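Local coordinates for protein L-methionine gamma-lyase (Fusobacterium nucleatum subsp. nucleatum, PDB 6LXU) that belongs to the Cys/Met metabolism family of pyridoxal phosphate-dependent enzymes and carries its cofactor covalently attached, at residues A82-S87 / Q234-G239; L164-L169 / Y301-K306. One frame throughout, in Å; residues are numbered along the deposited sequence.

Interaction 1: A82-S87 / Q234-G239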
loop_
_atom_site.group_PDB
_atom_site.type_symbol
_atom_site.label_atom_id
_atom_site.label_comp_id
_atom_site.label_asym_id
_atom_site.label_seq_id
_atom_site.Cartn_x
_atom_site.Cartn_y
_atom_site.Cartn_z
ATOM N N ALA A 82 7.043 27.325 1.516
ATOM C CA ALA A 82 6.282 26.298 2.217
ATOM C C ALA A 82 5.332 25.586 1.278
ATOM O O ALA A 82 4.743 26.205 0.410
ATOM C CB ALA A 82 5.504 26.947 3.349
ATOM N N GLY A 83 5.198 24.286 1.496
ATOM C CA GLY A 83 4.254 23.463 0.760
ATOM C C GLY A 83 3.166 22.902 1.646
ATOM O O GLY A 83 3.369 22.699 2.841
ATOM N N ILE A 84 1.994 22.668 1.045
ATOM C CA ILE A 84 0.885 21.995 1.712
ATOM C C ILE A 84 0.320 20.974 0.741
ATOM O O ILE A 84 0.131 21.282 -0.436
ATOM C CB ILE A 84 -0.254 22.953 2.090
ATOM C CG1 ILE A 84 0.261 24.290 2.615
ATOM C CG2 ILE A 84 -1.162 22.301 3.122
ATOM C CD1 ILE A 84 -0.861 25.273 2.726
ATOM N N ALA A 85 0.035 19.771 1.242
ATOM C CA ALA A 85 -0.546 18.706 0.432
ATOM C C ALA A 85 -1.992 18.444 0.818
ATOM O O ALA A 85 -2.366 18.526 1.991
ATOM C CB ALA A 85 0.253 17.436 0.574
ATOM N N MET A 86 -2.778 18.089 -0.196
ATOM C CA MET A 86 -4.190 17.755 -0.050
ATOM C C MET A 86 -4.497 16.531 -0.898
ATOM O O MET A 86 -3.727 16.135 -1.763
ATOM C CB MET A 86 -5.090 18.918 -0.482
ATOM C CG MET A 86 -4.948 20.182 0.347
ATOM S SD MET A 86 -3.502 21.177 -0.049
ATOM C CE MET A 86 -3.907 22.627 0.918
ATOM N N SER A 87 -5.684 15.974 -0.677
ATOM C CA SER A 87 -6.101 14.737 -1.337
ATOM C C SER A 87 -6.711 14.917 -2.728
ATOM O O SER A 87 -7.179 13.939 -3.309
ATOM C CB SER A 87 -7.020 13.944 -0.434
ATOM O OG SER A 87 -8.176 14.695 -0.167
ATOM N N GLN A 234 -1.930 29.452 7.441
ATOM C CA GLN A 234 -3.380 29.694 7.425
ATOM C C GLN A 234 -4.122 28.682 6.551
ATOM O O GLN A 234 -5.168 28.159 6.942
ATOM C CB GLN A 234 -3.701 31.109 6.949
ATOM C CG GLN A 234 -3.163 32.208 7.860
ATOM C CD GLN A 234 -3.703 32.108 9.264
ATOM O OE1 GLN A 234 -4.910 31.942 9.466
ATOM N NE2 GLN A 234 -2.809 32.183 10.252
ATOM N N ILE A 235 -3.592 28.391 5.372
ATOM C CA ILE A 235 -4.229 27.399 4.491
ATOM C C ILE A 235 -4.260 26.022 5.179
ATOM O O ILE A 235 -5.285 25.321 5.133
ATOM C CB ILE A 235 -3.555 27.361 3.117
ATOM C CG1 ILE A 235 -3.730 28.705 2.403
ATOM C CG2 ILE A 235 -4.138 26.234 2.260
ATOM C CD1 ILE A 235 -2.840 28.871 1.198
ATOM N N ARG A 236 -3.182 25.651 5.859
ATOM C CA ARG A 236 -3.122 24.388 6.586
ATOM C C ARG A 236 -4.091 24.341 7.761
ATOM O O ARG A 236 -4.849 23.378 7.913
ATOM C CB ARG A 236 -1.707 24.129 7.109
ATOM C CG ARG A 236 -1.550 22.842 7.903
ATOM C CD ARG A 236 -0.178 22.744 8.550
ATOM N NE ARG A 236 0.870 22.688 7.546
ATOM C CZ ARG A 236 1.270 21.600 6.895
ATOM N NH1 ARG A 236 0.740 20.401 7.179
ATOM N NH2 ARG A 236 2.218 21.705 5.981
ATOM N N PHE A 237 -4.022 25.346 8.629
ATOM C CA PHE A 237 -4.738 25.302 9.895
ATOM C C PHE A 237 -6.158 25.844 9.855
ATOM O O PHE A 237 -6.869 25.724 10.855
ATOM C CB PHE A 237 -3.913 25.991 10.995
ATOM C CG PHE A 237 -2.612 25.281 11.315
ATOM C CD1 PHE A 237 -2.579 23.922 11.630
ATOM C CD2 PHE A 237 -1.410 25.970 11.302
ATOM C CE1 PHE A 237 -1.383 23.279 11.940
ATOM C CE2 PHE A 237 -0.220 25.332 11.624
ATOM C CZ PHE A 237 -0.204 23.990 11.936
ATOM N N VAL A 238 -6.574 26.414 8.727
ATOM C CA VAL A 238 -7.952 26.858 8.532
ATOM C C VAL A 238 -8.588 26.068 7.392
ATOM O O VAL A 238 -9.494 25.237 7.622
ATOM C CB VAL A 238 -8.046 28.383 8.302
ATOM C CG1 VAL A 238 -9.495 28.798 8.080
ATOM C CG2 VAL A 238 -7.441 29.143 9.484
ATOM N N GLY A 239 -8.111 26.294 6.178
ATOM C CA GLY A 239 -8.703 25.680 4.992
ATOM C C GLY A 239 -8.707 24.168 5.041
ATOM O O GLY A 239 -9.768 23.533 4.956
HETATM O O HOH W 1 3.738 24.167 5.138
#

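Interaction 2: L164-L169 / Y301-K306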
loop_
_atom_site.group_PDB
_atom_site.type_symbol
_atom_site.label_atom_id
_atom_site.label_comp_id
_atom_site.label_asym_id
_atom_site.label_seq_id
_atom_site.Cartn_x
_atom_site.Cartn_y
_atom_site.Cartn_z
ATOM N N LEU A 164 -5.293 25.718 -25.074
ATOM C CA LEU A 164 -3.971 26.011 -24.491
ATOM C C LEU A 164 -3.656 27.513 -24.495
ATOM O O LEU A 164 -2.577 27.968 -24.894
ATOM C CB LEU A 164 -2.871 25.167 -25.140
ATOM C CG LEU A 164 -3.107 23.661 -24.903
ATOM C CD1 LEU A 164 -2.127 22.815 -25.691
ATOM C CD2 LEU A 164 -3.050 23.274 -23.432
ATOM N N LYS A 165 -4.633 28.269 -24.016
ATOM C CA LYS A 165 -4.514 29.710 -23.864
ATOM C C LYS A 165 -3.364 30.073 -22.946
ATOM O O LYS A 165 -3.203 29.487 -21.869
ATOM C CB LYS A 165 -5.817 30.262 -23.294
ATOM C CG LYS A 165 -5.878 31.773 -23.123
ATOM C CD LYS A 165 -7.224 32.181 -22.530
ATOM C CE LYS A 165 -7.364 33.672 -22.384
ATOM N NZ LYS A 165 -8.762 34.028 -22.041
ATOM N N ILE A 166 -2.604 31.081 -23.369
ATOM C CA ILE A 166 -1.468 31.594 -22.624
ATOM C C ILE A 166 -1.808 32.986 -22.089
ATOM O O ILE A 166 -2.360 33.828 -22.820
ATOM C CB ILE A 166 -0.225 31.703 -23.541
ATOM C CG1 ILE A 166 0.186 30.341 -24.123
ATOM C CG2 ILE A 166 0.946 32.351 -22.813
ATOM C CD1 ILE A 166 0.556 29.299 -23.078
ATOM N N VAL A 167 -1.499 33.228 -20.825
ATOM C CA VAL A 167 -1.645 34.567 -20.233
ATOM C C VAL A 167 -0.357 34.910 -19.503
ATOM O O VAL A 167 0.393 34.026 -19.082
ATOM C CB VAL A 167 -2.895 34.710 -19.332
ATOM C CG1 VAL A 167 -4.146 34.253 -20.081
ATOM C CG2 VAL A 167 -2.749 33.961 -18.025
ATOM N N ASP A 168 -0.094 36.215 -19.384
ATOM C CA ASP A 168 1.196 36.719 -18.917
ATOM C C ASP A 168 1.179 36.865 -17.408
ATOM O O ASP A 168 0.624 37.834 -16.874
ATOM C CB ASP A 168 1.485 38.062 -19.593
ATOM C CG ASP A 168 2.911 38.548 -19.390
ATOM O OD1 ASP A 168 3.449 38.383 -18.285
ATOM O OD2 ASP A 168 3.469 39.130 -20.353
ATOM N N LEU A 169 1.784 35.910 -16.705
ATOM C CA LEU A 169 1.697 35.874 -15.251
ATOM C C LEU A 169 2.340 37.084 -14.584
ATOM O O LEU A 169 1.797 37.612 -13.623
ATOM C CB LEU A 169 2.312 34.591 -14.722
ATOM C CG LEU A 169 1.591 33.303 -15.148
ATOM C CD1 LEU A 169 2.314 32.113 -14.539
ATOM C CD2 LEU A 169 0.135 33.330 -14.707
ATOM N N TYR A 301 2.386 33.235 -28.186
ATOM C CA TYR A 301 3.627 32.473 -28.319
ATOM C C TYR A 301 4.789 33.195 -27.619
ATOM O O TYR A 301 5.593 32.581 -26.922
ATOM C CB TYR A 301 3.953 32.248 -29.807
ATOM C CG TYR A 301 5.387 31.844 -30.059
ATOM C CD1 TYR A 301 5.836 30.558 -29.756
ATOM C CD2 TYR A 301 6.303 32.743 -30.614
ATOM C CE1 TYR A 301 7.147 30.188 -29.974
ATOM C CE2 TYR A 301 7.626 32.378 -30.830
ATOM C CZ TYR A 301 8.039 31.104 -30.509
ATOM O OH TYR A 301 9.339 30.731 -30.727
ATOM N N GLU A 302 4.877 34.511 -27.822
ATOM C CA GLU A 302 5.993 35.269 -27.264
ATOM C C GLU A 302 5.949 35.318 -25.737
ATOM O O GLU A 302 6.993 35.295 -25.097
ATOM C CB GLU A 302 6.063 36.681 -27.862
ATOM C CG GLU A 302 6.356 36.723 -29.363
ATOM C CD GLU A 302 7.739 36.233 -29.767
ATOM O OE1 GLU A 302 8.651 36.115 -28.926
ATOM O OE2 GLU A 302 7.925 35.960 -30.978
ATOM N N ILE A 303 4.743 35.334 -25.163
ATOM C CA ILE A 303 4.588 35.259 -23.703
ATOM C C ILE A 303 5.028 33.881 -23.198
ATOM O O ILE A 303 5.763 33.759 -22.223
ATOM C CB ILE A 303 3.133 35.554 -23.283
ATOM C CG1 ILE A 303 2.769 37.017 -23.599
ATOM C CG2 ILE A 303 2.920 35.270 -21.806
ATOM C CD1 ILE A 303 1.284 37.287 -23.652
ATOM N N ALA A 304 4.591 32.828 -23.891
ATOM C CA ALA A 304 5.000 31.466 -23.537
ATOM C C ALA A 304 6.514 31.327 -23.568
ATOM O O ALA A 304 7.105 30.743 -22.663
ATOM C CB ALA A 304 4.358 30.447 -24.469
ATOM N N LYS A 305 7.140 31.890 -24.602
ATOM C CA LYS A 305 8.596 31.838 -24.725
ATOM C C LYS A 305 9.313 32.544 -23.566
ATOM O O LYS A 305 10.395 32.137 -23.173
ATOM C CB LYS A 305 9.027 32.432 -26.065
ATOM C CG LYS A 305 10.496 32.228 -26.398
ATOM C CD LYS A 305 10.813 32.832 -27.754
ATOM C CE LYS A 305 12.268 32.603 -28.131
ATOM N NZ LYS A 305 12.643 33.336 -29.370
ATOM N N LYS A 306 8.713 33.594 -23.018
ATOM C CA LYS A 306 9.315 34.309 -21.903
ATOM C C LYS A 306 9.144 33.621 -20.567
ATOM O O LYS A 306 10.017 33.729 -19.720
ATOM C CB LYS A 306 8.696 35.688 -21.760
ATOM C CG LYS A 306 9.045 36.727 -22.808
ATOM C CD LYS A 306 10.469 37.177 -22.617
ATOM C CE LYS A 306 10.818 38.364 -23.490
ATOM N NZ LYS A 306 12.189 38.835 -23.195
#

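Interaction 1: A82-S87 / Q234-G239
I84 and I235 meet where strand 82-86 lies against helix 229-244. The strand is an outer strand of the large mixed sheet, and the short axes come within 9.2 Å at 32°. The tight part of the contact is apolar. CD1 of I84 meets I235 at its branch, against CB and CG2, and the two side chains run obliquely across each other. CD1 of I84 lies 3.4 Å from CB of I235 and just as near its CG2. That is closer than usual for carbons, but I84 is modelled in two conformers, so the tightness is doubtful. I235 CG2 also takes the methyl of M86, with CE at 3.9 Å. The M86 chain bends at chi2 (78°) and crosses I235 at about a right angle. V225 of the neighbouring strand and T96 of helix 89-100 help to enclose I235.

The other side is polar and wetter. R236 reaches back toward the strand, with a bend at chi3 (-64°) that places NE. CG2 of I84 lies over one face of the guanidinium. A water sits at its edge, in plane. This water accepts from R236 NH2 at 3.0 Å and donates to G83 O at 2.8 Å. The direct gap from G83 O to R236 NH2 is 3.5 Å. R236 CD rests on a face of the F237 ring, offset toward the rim, 3.6 Å above its plane. Outside the two segments, NH2 forms a salt bridge with E71, and NH1 bonds to L62 O. The charge of R236 is therefore matched by E71 and probably kept. E71, which also accepts from A85 N, and the bridging water tie R236 to the strand beside the apolar contact.

Interaction 2: L164-L169 / Y301-K306
I166 and I303 slide past each other in opposite directions, and CG2 meets CG2 at 3.7 Å. In I303, CG2 is anti to the backbone N (CG1 takes chi1 -66°), and this methyl does most of the touching. It also lies 3.7 Å from CA of D168 and 3.9 Å from V167 O. The D168 side chain crosses I303 at about a right angle. Its CB stands 3.8 Å from I303 CG2, and OD2 runs close to I303 CG1. On the other flank, I166 CG2 lies 3.8 Å from A304 N. I166 CG1 reaches A304 CB more loosely, at 4.2 Å. The contact joins a loop of the large PLP-binding domain to helix 301-307, which falls in sequence between strands 287-291 and 314-319 of the smaller sheet. D168 is also the N-cap of helix 169-176. Its CG is anti to the backbone N (chi1 -169°), and OD1 accepts from A171 N. OD1 thus serves its own helix, while CB and OD2 lie against I303. Just past the segment, the amide of Q307 grips the loop twice. Its NE2 donates to V167 O, and its OE1 accepts from L169 N.

In the fold
Interaction 1 and interaction 2 lie on opposite sides of the chain's centre, with centres 29 Å apart. Their nearest atoms are about 16 Å apart, so they do not touch. Their segments alternate along the chain. K212, the lysine that carries the cofactor, falls in sequence between 164-169 and 234-239. The seven-stranded sheet, with its order as in fold-type I PLP enzymes, relates the two. Interaction 1 sits at its outer strand 82-86, while 164-169 follows its strand 151-157 and meets the C-terminal part. S87 OG hydrogen-bonds to S87 OG of a second subunit, whereas interaction 2 touches no other chain. A nitrate ion, probably from the crystallisation liquor, lies about 5 Å from the R236 side chain.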